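Local coordinates for protein FMN reductase [NAD(P)H] (Bacillus subtilis, PDB 1ZCH) that catalyses NAD(P)H-dependent flavin mononucleotide reduction and also reduces nitroaromatic compounds, quinones, chromates and azo dyes, at residues L188-D191 with E192-S195; S221-I224 with A225-E229; A23-Q26 with L27-I31. All coordinates share one frame; numbering follows the deposited sequence.

Contact 1: L188-D191 with E192-S195; sequences LNQD and ELTS. With CA (calcium ion), chain C.
L188 and E192 cross at about a right angle, the leucine laying its CD1 methyl against the glutamate carboxylate, with CD1 3.8 Å from E192 OE1. The other methyl of L188 turns to L193, whose CD1 it meets with its CD2 at 4.2 Å. N189 and E192 instead run side by side and point the same way, but their flat ends are twisted: amide and carboxylate planes stand 61° apart, and N189 ND2 remains 3.8 Å from E192 OE2. N189 holds the N-cap position without using its side chain as a cap. That side chain is spent on calcium, which OD1 of N189 binds at 2.4 Å together with two waters and E150 of the second subunit. The carbonyl of N189 nevertheless opens the helix by accepting the N-H of L193.

One residue further, O of Q190 is gripped twice by T194, from opposite faces of its carbonyl plane: the backbone N lies on one, and OG1 on the other, 2.9 Å from Q190 O and 37° out of plane. With chi1 at -62°, OG1 sits beside its own backbone N, from where it can fold back to the preceding turn. D191 O accepts hydrogen bonds from the N-H of S195 and from a water that also hydrogen-bonds S195 OG. The side chains of D191 and E192 run side by side, their carboxylates turned well away from coplanar and not touching; two acids in a first helical turn probably interact favourably with the helix dipole. The amide oxygen of Q190 bonds N84 of the second subunit. Altogether this is the N-terminal turn of an alpha helix, with a threonine hydroxyl returned to the i-4 carbonyl, set beside an intersubunit calcium site.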
loop_
_atom_site.group_PDB
_atom_site.type_symbol
_atom_site.label_atom_id
_atom_site.label_comp_id
_atom_site.label_asym_id
_atom_site.label_seq_id
_atom_site.Cartn_x
_atom_site.Cartn_y
_atom_site.Cartn_z
ATOM N N LEU A 188 -8.700 -12.182 -16.162
ATOM C CA LEU A 188 -9.085 -11.995 -17.557
ATOM C C LEU A 188 -8.156 -12.652 -18.575
ATOM O O LEU A 188 -6.938 -12.543 -18.471
ATOM C CB LEU A 188 -9.176 -10.498 -17.856
ATOM C CG LEU A 188 -9.759 -10.102 -19.213
ATOM C CD1 LEU A 188 -11.198 -10.597 -19.309
ATOM C CD2 LEU A 188 -9.700 -8.582 -19.369
ATOM N N ASN A 189 -8.741 -13.312 -19.576
ATOM C CA ASN A 189 -7.953 -13.976 -20.615
ATOM C C ASN A 189 -6.978 -12.992 -21.254
ATOM O O ASN A 189 -7.286 -11.808 -21.418
ATOM C CB ASN A 189 -8.871 -14.585 -21.679
ATOM C CG ASN A 189 -9.877 -15.557 -21.089
ATOM O OD1 ASN A 189 -9.532 -16.398 -20.256
ATOM N ND2 ASN A 189 -11.129 -15.447 -21.520
ATOM N N GLN A 190 -5.805 -13.494 -21.622
ATOM C CA GLN A 190 -4.752 -12.662 -22.197
ATOM C C GLN A 190 -5.135 -11.878 -23.453
ATOM O O GLN A 190 -4.759 -10.715 -23.594
ATOM C CB GLN A 190 -3.513 -13.518 -22.483
ATOM C CG GLN A 190 -2.221 -12.718 -22.520
ATOM C CD GLN A 190 -1.687 -12.395 -21.131
ATOM O OE1 GLN A 190 -2.451 -12.262 -20.169
ATOM N NE2 GLN A 190 -0.368 -12.251 -21.023
ATOM N N ASP A 191 -5.876 -12.501 -24.365
ATOM C CA ASP A 191 -6.274 -11.825 -25.599
ATOM C C ASP A 191 -7.107 -10.566 -25.344
ATOM O O ASP A 191 -6.826 -9.507 -25.908
ATOM C CB ASP A 191 -7.044 -12.788 -26.511
ATOM C CG ASP A 191 -8.407 -13.163 -25.958
ATOM O OD1 ASP A 191 -8.486 -13.630 -24.800
ATOM O OD2 ASP A 191 -9.408 -12.994 -26.690
ATOM N N GLU A 192 -8.128 -10.679 -24.497
ATOM C CA GLU A 192 -8.979 -9.534 -24.183
ATOM C C GLU A 192 -8.180 -8.459 -23.461
ATOM O O GLU A 192 -8.348 -7.268 -23.717
ATOM C CB GLU A 192 -10.152 -9.952 -23.295
ATOM C CG GLU A 192 -11.209 -10.794 -23.977
ATOM C CD GLU A 192 -12.399 -11.061 -23.072
ATOM O OE1 GLU A 192 -13.041 -10.083 -22.627
ATOM O OE2 GLU A 192 -12.690 -12.246 -22.803
ATOM N N LEU A 193 -7.317 -8.890 -22.547
ATOM C CA LEU A 193 -6.499 -7.961 -21.779
ATOM C C LEU A 193 -5.621 -7.156 -22.729
ATOM O O LEU A 193 -5.485 -5.942 -22.591
ATOM C CB LEU A 193 -5.638 -8.736 -20.774
ATOM C CG LEU A 193 -4.862 -7.960 -19.707
ATOM C CD1 LEU A 193 -5.811 -7.087 -18.889
ATOM C CD2 LEU A 193 -4.147 -8.953 -18.796
ATOM N N THR A 194 -5.038 -7.835 -23.710
ATOM C CA THR A 194 -4.188 -7.164 -24.679
ATOM C C THR A 194 -4.990 -6.112 -25.447
ATOM O O THR A 194 -4.521 -4.992 -25.657
ATOM C CB THR A 194 -3.580 -8.178 -25.664
ATOM O OG1 THR A 194 -2.759 -9.104 -24.940
ATOM C CG2 THR A 194 -2.736 -7.467 -26.712
ATOM N N SER A 195 -6.205 -6.472 -25.854
ATOM C CA SER A 195 -7.062 -5.544 -26.588
ATOM C C SER A 195 -7.344 -4.278 -25.782
ATOM O O SER A 195 -7.349 -3.178 -26.334
ATOM C CB SER A 195 -8.385 -6.218 -26.964
ATOM O OG SER A 195 -8.160 -7.277 -27.877
HETATM CA CA CA C . -9.102 -17.800 -18.363
HETATM O O HOH W 1 -5.783 -9.192 -28.592
HETATM O O HOH W 2 -10.559 -16.180 -17.061
HETATM O O HOH W 3 -7.438 -16.232 -17.528
#

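Contact 2: S221-I224 with A225-E229; sequences SQSI and ASYYE
A chi1 of 73° places the hydroxyl of S226 between its own backbone N and carbonyl carbon, folding OG back to donate to S223 O at 2.6 Å. I224 and Y228 are brought together differently: I224 CG2 stands anti to its N, and the tyrosine chi1 of -62° sets its ring alongside, both side chains pointing the same way. CG2 of I224 meets CD2 of Y228 obliquely at 3.5 Å. Replacing Y228 by an alanine would probably leave this methyl without its neighbouring ring and Q45 of the second subunit without the phenolic partner that it hydrogen-bonds.

S223 O also receives weak bonds from the N-H groups of S226 and Y227, and the Y227 ring turns its edge to that oxygen, which lies near the ring plane, CD1 of Y227 being 3.2 Å from S223 O. I224 O has two donors as well: Y228 N arrives almost straight (173° at the hydrogen), while Y227 N comes from well above the carbonyl plane. Such shared carbonyls, mixing three- and four-residue spacings, are familiar from the closing turns of alpha helices. Here the turn packs against the other subunit and carries the side chain of Y227 to about 8 Å from a bound FMN.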
loop_
_atom_site.group_PDB
_atom_site.type_symbol
_atom_site.label_atom_id
_atom_site.label_comp_id
_atom_site.label_asym_id
_atom_site.label_seq_id
_atom_site.Cartn_x
_atom_site.Cartn_y
_atom_site.Cartn_z
ATOM N N SER A 221 1.913 1.857 -23.201
ATOM C CA SER A 221 2.859 0.753 -23.340
ATOM C C SER A 221 4.266 1.243 -23.695
ATOM O O SER A 221 5.259 0.666 -23.244
ATOM C CB SER A 221 2.365 -0.256 -24.388
ATOM O OG SER A 221 2.272 0.330 -25.673
ATOM N N GLN A 222 4.358 2.301 -24.501
ATOM C CA GLN A 222 5.663 2.842 -24.871
ATOM C C GLN A 222 6.351 3.400 -23.628
ATOM O O GLN A 222 7.557 3.241 -23.457
ATOM C CB GLN A 222 5.520 3.947 -25.926
ATOM C CG GLN A 222 5.048 3.438 -27.287
ATOM C CD GLN A 222 4.756 4.562 -28.269
ATOM O OE1 GLN A 222 4.307 5.639 -27.880
ATOM N NE2 GLN A 222 4.987 4.303 -29.553
ATOM N N SER A 223 5.582 4.050 -22.759
ATOM C CA SER A 223 6.150 4.609 -21.537
ATOM C C SER A 223 6.619 3.492 -20.614
ATOM O O SER A 223 7.753 3.506 -20.130
ATOM C CB SER A 223 5.116 5.476 -20.807
ATOM O OG SER A 223 5.648 5.959 -19.580
ATOM N N ILE A 224 5.745 2.521 -20.377
ATOM C CA ILE A 224 6.067 1.396 -19.504
ATOM C C ILE A 224 7.291 0.640 -20.006
ATOM O O ILE A 224 8.153 0.239 -19.219
ATOM C CB ILE A 224 4.874 0.414 -19.403
ATOM C CG1 ILE A 224 3.652 1.142 -18.834
ATOM C CG2 ILE A 224 5.240 -0.771 -18.517
ATOM C CD1 ILE A 224 3.881 1.768 -17.466
ATOM N N ALA A 225 7.366 0.451 -21.320
ATOM C CA ALA A 225 8.488 -0.258 -21.920
ATOM C C ALA A 225 9.785 0.538 -21.791
ATOM O O ALA A 225 10.861 -0.046 -21.680
ATOM C CB ALA A 225 8.192 -0.559 -23.395
ATOM N N SER A 226 9.689 1.867 -21.793
ATOM C CA SER A 226 10.889 2.696 -21.675
ATOM C C SER A 226 11.496 2.629 -20.275
ATOM O O SER A 226 12.653 2.994 -20.076
ATOM C CB SER A 226 10.581 4.154 -22.030
ATOM O OG SER A 226 9.837 4.799 -21.012
ATOM N N TYR A 227 10.715 2.165 -19.303
ATOM C CA TYR A 227 11.206 2.058 -17.934
ATOM C C TYR A 227 11.613 0.650 -17.527
ATOM O O TYR A 227 12.683 0.443 -16.957
ATOM C CB TYR A 227 10.146 2.531 -16.927
ATOM C CG TYR A 227 10.018 4.026 -16.783
ATOM C CD1 TYR A 227 9.125 4.751 -17.571
ATOM C CD2 TYR A 227 10.787 4.718 -15.846
ATOM C CE1 TYR A 227 9.000 6.133 -17.432
ATOM C CE2 TYR A 227 10.670 6.099 -15.698
ATOM C CZ TYR A 227 9.777 6.798 -16.494
ATOM O OH TYR A 227 9.668 8.164 -16.359
ATOM N N TYR A 228 10.756 -0.319 -17.828
ATOM C CA TYR A 228 10.992 -1.692 -17.408
ATOM C C TYR A 228 11.899 -2.583 -18.249
ATOM O O TYR A 228 12.051 -3.763 -17.942
ATOM C CB TYR A 228 9.639 -2.382 -17.176
ATOM C CG TYR A 228 8.812 -1.739 -16.074
ATOM C CD1 TYR A 228 9.419 -0.964 -15.080
ATOM C CD2 TYR A 228 7.432 -1.944 -15.994
ATOM C CE1 TYR A 228 8.673 -0.413 -14.034
ATOM C CE2 TYR A 228 6.679 -1.398 -14.947
ATOM C CZ TYR A 228 7.309 -0.636 -13.972
ATOM O OH TYR A 228 6.581 -0.106 -12.927
ATOM N N GLU A 229 12.514 -2.028 -19.289
ATOM C CA GLU A 229 13.415 -2.809 -20.132
ATOM C C GLU A 229 14.737 -3.075 -19.406
ATOM O O GLU A 229 15.572 -3.844 -19.878
ATOM C CB GLU A 229 13.662 -2.077 -21.458
ATOM C CG GLU A 229 14.074 -0.622 -21.305
ATOM C CD GLU A 229 15.572 -0.433 -21.351
ATOM O OE1 GLU A 229 16.032 0.701 -21.099
ATOM O OE2 GLU A 229 16.287 -1.415 -21.647
#

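Contact 3: A23-Q26 with L27-I31; sequences AQEQ and LDQII
L27 N donates to A23 O at 3.1 Å, in the carbonyl plane, and so begins the regular bonding of helix 24-36. A23, at the N-cap position, is still extended (psi 139°), whereas the residues after it are helical. Q24, E25 and Q26 then accept in turn from D28, Q29 and I30, each N-H four residues on.

Q24 and D28 cross at about a right angle. The bend at chi2 (58°) of Q24 curls its amide back, and NE2 donates to D28 OD1 at 2.6 Å. The oxygen lies in the amide plane, yet the donor approaches from above the carboxylate, 49° out of its plane. OD1 of D28 has a second, weak partner in Q178 of the second subunit. The extended Q29 side chain crosses that of E25 at a slant, its NE2 adding a weak bond to E25 O. CG1 of I30 lies against the Q26 carbonyl, 3.2 Å from Q26 O.

Q26 rests on L128 and L130, in the loop leading to strand 131-135, and L27 on V22 and Q52, the latter just beyond strand 46-51. I30 packs onto A121 and A125 of helix 104-127, while Q29 meets I5 of the second subunit.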
loop_
_atom_site.group_PDB
_atom_site.type_symbol
_atom_site.label_atom_id
_atom_site.label_comp_id
_atom_site.label_asym_id
_atom_site.label_seq_id
_atom_site.Cartn_x
_atom_site.Cartn_y
_atom_site.Cartn_z
ATOM N N ALA A 23 -0.412 23.954 7.461
ATOM C CA ALA A 23 -0.722 24.043 8.884
ATOM C C ALA A 23 -0.475 22.740 9.638
ATOM O O ALA A 23 -0.796 21.651 9.152
ATOM C CB ALA A 23 -2.172 24.487 9.074
ATOM N N GLN A 24 0.093 22.863 10.834
ATOM C CA GLN A 24 0.378 21.702 11.670
ATOM C C GLN A 24 -0.898 20.911 11.918
ATOM O O GLN A 24 -0.883 19.682 11.937
ATOM C CB GLN A 24 0.971 22.148 13.011
ATOM C CG GLN A 24 1.190 21.016 14.005
ATOM C CD GLN A 24 2.098 19.933 13.459
ATOM O OE1 GLN A 24 3.210 20.209 13.015
ATOM N NE2 GLN A 24 1.630 18.689 13.491
ATOM N N GLU A 25 -2.004 21.624 12.103
ATOM C CA GLU A 25 -3.285 20.979 12.354
ATOM C C GLU A 25 -3.678 20.056 11.210
ATOM O O GLU A 25 -4.245 18.987 11.440
ATOM C CB GLU A 25 -4.380 22.026 12.557
ATOM C CG GLU A 25 -5.658 21.459 13.149
ATOM C CD GLU A 25 -6.720 22.520 13.371
ATOM O OE1 GLU A 25 -6.353 23.674 13.674
ATOM O OE2 GLU A 25 -7.921 22.196 13.258
ATOM N N GLN A 26 -3.387 20.468 9.978
ATOM C CA GLN A 26 -3.723 19.645 8.821
ATOM C C GLN A 26 -2.825 18.413 8.791
ATOM O O GLN A 26 -3.285 17.311 8.494
ATOM C CB GLN A 26 -3.580 20.449 7.524
ATOM C CG GLN A 26 -4.558 21.621 7.425
ATOM C CD GLN A 26 -4.516 22.309 6.071
ATOM O OE1 GLN A 26 -3.447 22.636 5.561
ATOM N NE2 GLN A 26 -5.685 22.539 5.489
ATOM N N LEU A 27 -1.545 18.599 9.101
ATOM C CA LEU A 27 -0.622 17.477 9.130
ATOM C C LEU A 27 -1.080 16.475 10.190
ATOM O O LEU A 27 -1.002 15.264 9.981
ATOM C CB LEU A 27 0.803 17.959 9.430
ATOM C CG LEU A 27 1.484 18.751 8.308
ATOM C CD1 LEU A 27 2.883 19.183 8.745
ATOM C CD2 LEU A 27 1.563 17.888 7.054
ATOM N N ASP A 28 -1.568 16.975 11.323
ATOM C CA ASP A 28 -2.042 16.083 12.381
ATOM C C ASP A 28 -3.210 15.237 11.888
ATOM O O ASP A 28 -3.288 14.043 12.176
ATOM C CB ASP A 28 -2.496 16.868 13.619
ATOM C CG ASP A 28 -1.348 17.536 14.351
ATOM O OD1 ASP A 28 -0.219 17.000 14.324
ATOM O OD2 ASP A 28 -1.582 18.593 14.974
ATOM N N GLN A 29 -4.126 15.860 11.151
ATOM C CA GLN A 29 -5.288 15.148 10.629
ATOM C C GLN A 29 -4.866 14.071 9.634
ATOM O O GLN A 29 -5.405 12.966 9.636
ATOM C CB GLN A 29 -6.250 16.127 9.952
ATOM C CG GLN A 29 -6.927 17.087 10.913
ATOM C CD GLN A 29 -7.830 18.075 10.204
ATOM O OE1 GLN A 29 -8.811 17.694 9.565
ATOM N NE2 GLN A 29 -7.499 19.353 10.310
ATOM N N ILE A 30 -3.908 14.409 8.780
ATOM C CA ILE A 30 -3.405 13.471 7.786
ATOM C C ILE A 30 -2.774 12.277 8.506
ATOM O O ILE A 30 -3.010 11.124 8.144
ATOM C CB ILE A 30 -2.363 14.163 6.875
ATOM C CG1 ILE A 30 -3.064 15.234 6.026
ATOM C CG2 ILE A 30 -1.642 13.134 6.002
ATOM C CD1 ILE A 30 -2.117 16.132 5.260
ATOM N N ILE A 31 -1.986 12.560 9.538
ATOM C CA ILE A 31 -1.339 11.500 10.304
ATOM C C ILE A 31 -2.364 10.655 11.058
ATOM O O ILE A 31 -2.226 9.430 11.141
ATOM C CB ILE A 31 -0.309 12.083 11.298
ATOM C CG1 ILE A 31 0.825 12.762 10.519
ATOM C CG2 ILE A 31 0.235 10.985 12.201
ATOM C CD1 ILE A 31 1.575 11.835 9.567
#

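How the contacts relate
The three contacts each lie on one helix or at its end, and all of them touch the second subunit. Contacts 1 and 2 lie on consecutive helices, 190-212 and 220-228, on the same side of the chain's centre; their centres are about 19 Å apart and their nearest atoms about 8 Å, without touching. Contact 3 lies on the opposite side, its centre about 44 Å from that of contact 1 and about 37 Å from that of contact 2. Contact 2 comes near the flavin pocket, with the S223 side chain about 8 Å from that of K173. I30 of contact 3 is about 12 Å from P134, side chain to side chain, whereas contact 1 is remote from the flavin.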